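PDB 4MI2: putative enoyl-CoA hydratase/isomerase from Mycobacterium abscessus, which probably catalyses the isomerisation or hydration of enoyl-CoA thioesters, possibly as an epoxyphenylacetyl-CoA isomerase in the breakdown of phenylacetate. Local coordinates for residues B[7-11]-B[21-25]; B[11-17]-B[50-55]. All blocks are in the same frame, centred on the assembly; numbering follows the deposited sequence.

Contact 1 of 2, residues B[7-11]-B[21-25]; sequences AAVAY and IVLDR
The open end of the N-terminal beta hairpin of a crotonase-like fold is built here from strands 9-13 and 18-23. Their short segments run antiparallel at 163°, axes 4.7 Å apart. Ala10 and Val22 form the hydrogen-bonded pair, with Ala10 N to Val22 O at 2.8 Å and Val22 N to Ala10 O at 2.9 Å; Val9-Leu23 and Tyr11-Ile21 are non-hydrogen-bonded pairs, CA atoms 4.8 and 4.9 Å apart. Val9 (t), Ile21 (m,t), Leu23 (m,t) and Tyr11 (t, chi2 78°) share the face turned to helix 34-49. Branched aliphatics suit this buried side: Val9 CG1 lies 3.8 Å from Ile21 CG2, and Tyr11 presents its ring edge, CD1 4.1 Å from Ile21 CG1. On the other, more open face small Ala10 sits beside Val22 (t), CB to CB 4.1 Å. Ala8, just before the strand, is helical (phi/psi -71/-37), yet its O still accepts from Asp24 N at 2.9 Å. Arg25, extended (t,t,t), leads away: NH1 makes a salt bridge to Asp70 and a hydrogen bond to Ala31 O. Asp24 (t) has its CA-to-CB bond toward 7-11, and a water donates to both Asp24 OD2, at 2.8 Å, and Ala7 O, at 2.7 Å.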
loop_
_atom_site.group_PDB
_atom_site.type_symbol
_atom_site.label_atom_id
_atom_site.label_comp_id
_atom_site.label_asym_id
_atom_site.label_seq_id
_atom_site.Cartn_x
_atom_site.Cartn_y
_atom_site.Cartn_z
ATOM N N ALA B 7 -32.034 21.800 4.337
ATOM C CA ALA B 7 -31.835 22.872 3.313
ATOM C C ALA B 7 -30.370 22.948 2.802
ATOM O O ALA B 7 -30.145 22.926 1.590
ATOM C CB ALA B 7 -32.302 24.221 3.865
ATOM N N ALA B 8 -29.390 23.016 3.710
ATOM C CA ALA B 8 -27.958 23.072 3.320
ATOM C C ALA B 8 -27.409 21.740 2.754
ATOM O O ALA B 8 -26.573 21.731 1.845
ATOM C CB ALA B 8 -27.109 23.524 4.499
ATOM N N VAL B 9 -27.866 20.626 3.314
ATOM C CA VAL B 9 -27.566 19.307 2.777
ATOM C C VAL B 9 -28.890 18.598 2.484
ATOM O O VAL B 9 -29.729 18.485 3.366
ATOM C CB VAL B 9 -26.729 18.476 3.771
ATOM C CG1 VAL B 9 -26.478 17.073 3.230
ATOM C CG2 VAL B 9 -25.407 19.173 4.068
ATOM N N ALA B 10 -29.090 18.148 1.251
ATOM C CA ALA B 10 -30.320 17.438 0.891
ATOM C C ALA B 10 -30.153 15.953 1.161
ATOM O O ALA B 10 -29.112 15.375 0.853
ATOM C CB ALA B 10 -30.677 17.667 -0.573
ATOM N N TYR B 11 -31.180 15.343 1.743
ATOM C CA TYR B 11 -31.200 13.914 2.007
ATOM C C TYR B 11 -32.499 13.315 1.496
ATOM O O TYR B 11 -33.577 13.870 1.722
ATOM C CB TYR B 11 -31.073 13.649 3.508
ATOM C CG TYR B 11 -31.110 12.184 3.880
ATOM C CD1 TYR B 11 -29.994 11.384 3.714
ATOM C CD2 TYR B 11 -32.262 11.599 4.400
ATOM C CE1 TYR B 11 -30.010 10.041 4.057
ATOM C CE2 TYR B 11 -32.293 10.251 4.749
ATOM C CZ TYR B 11 -31.157 9.477 4.574
ATOM O OH TYR B 11 -31.163 8.143 4.906
ATOM N N ILE B 21 -27.177 11.893 -0.631
ATOM C CA ILE B 21 -26.724 12.995 0.211
ATOM C C ILE B 21 -26.106 14.048 -0.709
ATOM O O ILE B 21 -25.100 13.784 -1.372
ATOM C CB ILE B 21 -25.681 12.527 1.251
ATOM C CG1 ILE B 21 -26.253 11.395 2.117
ATOM C CG2 ILE B 21 -25.222 13.698 2.131
ATOM C CD1 ILE B 21 -25.272 10.828 3.128
ATOM N N VAL B 22 -26.719 15.230 -0.779
ATOM C CA VAL B 22 -26.224 16.287 -1.658
ATOM C C VAL B 22 -25.810 17.520 -0.865
ATOM O O VAL B 22 -26.616 18.104 -0.129
ATOM C CB VAL B 22 -27.267 16.701 -2.724
ATOM C CG1 VAL B 22 -26.639 17.645 -3.755
ATOM C CG2 VAL B 22 -27.858 15.466 -3.403
ATOM N N LEU B 23 -24.548 17.915 -1.035
ATOM C CA LEU B 23 -24.059 19.190 -0.519
ATOM C C LEU B 23 -24.686 20.281 -1.381
ATOM O O LEU B 23 -24.553 20.255 -2.603
ATOM C CB LEU B 23 -22.525 19.256 -0.590
ATOM C CG LEU B 23 -21.764 18.077 0.023
ATOM C CD1 LEU B 23 -20.267 18.319 -0.031
ATOM C CD2 LEU B 23 -22.206 17.813 1.453
ATOM N N ASP B 24 -25.390 21.218 -0.748
ATOM C CA ASP B 24 -26.217 22.183 -1.467
ATOM C C ASP B 24 -26.013 23.605 -0.941
ATOM O O ASP B 24 -26.951 24.297 -0.563
ATOM C CB ASP B 24 -27.686 21.763 -1.364
ATOM C CG ASP B 24 -28.566 22.375 -2.447
ATOM O OD1 ASP B 24 -28.062 22.906 -3.462
ATOM O OD2 ASP B 24 -29.792 22.291 -2.290
ATOM N N ARG B 25 -24.756 24.025 -0.934
ATOM C CA ARG B 25 -24.385 25.393 -0.644
ATOM C C ARG B 25 -23.503 25.881 -1.804
ATOM O O ARG B 25 -22.368 26.313 -1.590
ATOM C CB ARG B 25 -23.649 25.444 0.696
ATOM C CG ARG B 25 -23.604 26.817 1.323
ATOM C CD ARG B 25 -22.663 26.870 2.521
ATOM N NE ARG B 25 -22.466 28.251 2.963
ATOM C CZ ARG B 25 -21.404 28.704 3.622
ATOM N NH1 ARG B 25 -20.393 27.892 3.941
ATOM N NH2 ARG B 25 -21.347 29.987 3.966
HETATM O O HOH W 1 -31.075 21.055 -0.159
#

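Contact 2 of 2, residues B[11-17]-B[50-55]; sequences YSVNHAG and DPAVRA
Two type I beta turns, Asn14 to Gly17 after strand 11-13 and Asp50 to Val53 after a helix, meet at their last residues, Gly17 CA to Val53 CA 4.5 Å. Gly17 O accepts from Arg54 N at 2.7 Å and weakly from Ala55 N at 3.4 Å. At phi/psi 83/22 a Gly17 CB would jam against Ala16 O and clash with Ala52 O and Arg54 CG, excluding any side chain. Asn14 (p) and Asp50 (t) each brace their turn as an Asx turn: Asn14 OD1 takes Ala16 N and Asp50 OD1 takes Ala52 N, both at 2.9 Å. Val13 (t) packs CG2 on Val53 CG2 at 4.1 Å. Tyr11 OH is 2.7 Å from a water that donates to Asp50 OD2 at 2.6 Å. Arg54 NE hydrogen-bonds Thr211 OG1, and NH2 the carbonyls of Gly209 and Phe264. Together this joins the hairpin turn to the helix-to-strand loop of a beta-alpha-beta crossover, from strand 18-23 through helix 34-49 to parallel strand 55-60, in the crotonase fold.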
loop_
_atom_site.group_PDB
_atom_site.type_symbol
_atom_site.label_atom_id
_atom_site.label_comp_id
_atom_site.label_asym_id
_atom_site.label_seq_id
_atom_site.Cartn_x
_atom_site.Cartn_y
_atom_site.Cartn_z
ATOM N N TYR B 11 -31.180 15.343 1.743
ATOM C CA TYR B 11 -31.200 13.914 2.007
ATOM C C TYR B 11 -32.499 13.315 1.496
ATOM O O TYR B 11 -33.577 13.870 1.722
ATOM C CB TYR B 11 -31.073 13.649 3.508
ATOM C CG TYR B 11 -31.110 12.184 3.880
ATOM C CD1 TYR B 11 -29.994 11.384 3.714
ATOM C CD2 TYR B 11 -32.262 11.599 4.400
ATOM C CE1 TYR B 11 -30.010 10.041 4.057
ATOM C CE2 TYR B 11 -32.293 10.251 4.749
ATOM C CZ TYR B 11 -31.157 9.477 4.574
ATOM O OH TYR B 11 -31.163 8.143 4.906
ATOM N N SER B 12 -32.393 12.181 0.813
ATOM C CA SER B 12 -33.563 11.392 0.419
ATOM C C SER B 12 -33.187 9.923 0.229
ATOM O O SER B 12 -32.039 9.602 -0.075
ATOM C CB SER B 12 -34.169 11.937 -0.879
ATOM O OG SER B 12 -33.242 11.829 -1.945
ATOM N N VAL B 13 -34.157 9.036 0.421
ATOM C CA VAL B 13 -33.977 7.614 0.105
ATOM C C VAL B 13 -34.966 7.275 -0.997
ATOM O O VAL B 13 -36.161 7.511 -0.830
ATOM C CB VAL B 13 -34.255 6.703 1.319
ATOM C CG1 VAL B 13 -34.028 5.237 0.944
ATOM C CG2 VAL B 13 -33.393 7.106 2.510
ATOM N N ASN B 14 -34.484 6.734 -2.116
ATOM C CA ASN B 14 -35.370 6.445 -3.246
ATOM C C ASN B 14 -36.014 5.046 -3.181
ATOM O O ASN B 14 -35.859 4.308 -2.201
ATOM C CB ASN B 14 -34.672 6.736 -4.599
ATOM C CG ASN B 14 -33.768 5.610 -5.083
ATOM O OD1 ASN B 14 -33.642 4.562 -4.455
ATOM N ND2 ASN B 14 -33.123 5.837 -6.224
ATOM N N HIS B 15 -36.773 4.728 -4.227
ATOM C CA HIS B 15 -37.500 3.456 -4.365
ATOM C C HIS B 15 -36.609 2.218 -4.251
ATOM O O HIS B 15 -37.042 1.189 -3.741
ATOM C CB HIS B 15 -38.218 3.426 -5.723
ATOM C CG HIS B 15 -37.304 3.679 -6.883
ATOM N ND1 HIS B 15 -36.938 4.950 -7.277
ATOM C CD2 HIS B 15 -36.654 2.824 -7.708
ATOM C CE1 HIS B 15 -36.108 4.866 -8.303
ATOM N NE2 HIS B 15 -35.914 3.588 -8.581
ATOM N N ALA B 16 -35.379 2.319 -4.742
ATOM C CA ALA B 16 -34.445 1.196 -4.753
ATOM C C ALA B 16 -33.547 1.126 -3.499
ATOM O O ALA B 16 -32.677 0.262 -3.410
ATOM C CB ALA B 16 -33.587 1.264 -6.007
ATOM N N GLY B 17 -33.757 2.027 -2.541
ATOM C CA GLY B 17 -32.959 2.048 -1.319
ATOM C C GLY B 17 -31.630 2.783 -1.453
ATOM O O GLY B 17 -30.704 2.548 -0.670
ATOM N N ASP B 50 -30.737 3.370 8.696
ATOM C CA ASP B 50 -31.938 2.993 7.952
ATOM C C ASP B 50 -31.736 1.629 7.283
ATOM O O ASP B 50 -30.947 1.517 6.352
ATOM C CB ASP B 50 -32.245 4.070 6.898
ATOM C CG ASP B 50 -33.597 3.866 6.200
ATOM O OD1 ASP B 50 -34.133 2.739 6.194
ATOM O OD2 ASP B 50 -34.123 4.846 5.644
ATOM N N PRO B 51 -32.473 0.593 7.730
ATOM C CA PRO B 51 -32.250 -0.742 7.185
ATOM C C PRO B 51 -32.779 -0.936 5.758
ATOM O O PRO B 51 -32.495 -1.956 5.137
ATOM C CB PRO B 51 -32.999 -1.655 8.166
ATOM C CG PRO B 51 -34.080 -0.800 8.736
ATOM C CD PRO B 51 -33.580 0.618 8.710
ATOM N N ALA B 52 -33.537 0.029 5.247
ATOM C CA ALA B 52 -33.971 -0.008 3.855
ATOM C C ALA B 52 -32.881 0.485 2.903
ATOM O O ALA B 52 -32.982 0.291 1.697
ATOM C CB ALA B 52 -35.229 0.822 3.677
ATOM N N VAL B 53 -31.837 1.119 3.432
ATOM C CA VAL B 53 -30.785 1.683 2.587
ATOM C C VAL B 53 -29.843 0.575 2.104
ATOM O O VAL B 53 -29.326 -0.189 2.913
ATOM C CB VAL B 53 -30.008 2.790 3.338
ATOM C CG1 VAL B 53 -28.730 3.166 2.600
ATOM C CG2 VAL B 53 -30.903 4.006 3.528
ATOM N N ARG B 54 -29.645 0.477 0.791
ATOM C CA ARG B 54 -28.793 -0.577 0.213
ATOM C C ARG B 54 -27.549 -0.008 -0.503
ATOM O O ARG B 54 -26.632 -0.746 -0.883
ATOM C CB ARG B 54 -29.617 -1.519 -0.700
ATOM C CG ARG B 54 -31.042 -1.783 -0.194
ATOM C CD ARG B 54 -31.708 -3.139 -0.471
ATOM N NE ARG B 54 -31.061 -4.057 -1.413
ATOM C CZ ARG B 54 -31.670 -4.708 -2.414
ATOM N NH1 ARG B 54 -32.961 -4.523 -2.684
ATOM N NH2 ARG B 54 -30.973 -5.549 -3.178
ATOM N N ALA B 55 -27.526 1.309 -0.672
ATOM C CA ALA B 55 -26.348 2.018 -1.184
ATOM C C ALA B 55 -26.513 3.504 -0.916
ATOM O O ALA B 55 -27.629 3.986 -0.718
ATOM C CB ALA B 55 -26.151 1.771 -2.678
HETATM O O HOH W 2 -33.504 7.307 5.989
#

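Overall arrangement
Both contacts use strand 9-13, an outermost strand of the chain's main sheet; their centres lie 16 Å apart. Contact 1 is regular sheet pairing at the open end of the hairpin, whereas contact 2 sits at its turn and ties it to the loop entering strand 55-60, two strands away in the sheet. Each is partly buried, and each also has one water bridging its two segments. Their chemistry differs accordingly: reciprocal backbone bonds and mostly aliphatic side chains in contact 1, and a single shared glycine carbonyl with Asx-braced turns in contact 2. Tyr11 links them, its ring edge serving the first and its hydroxyl the second, while its side chain rests on helix 34-49.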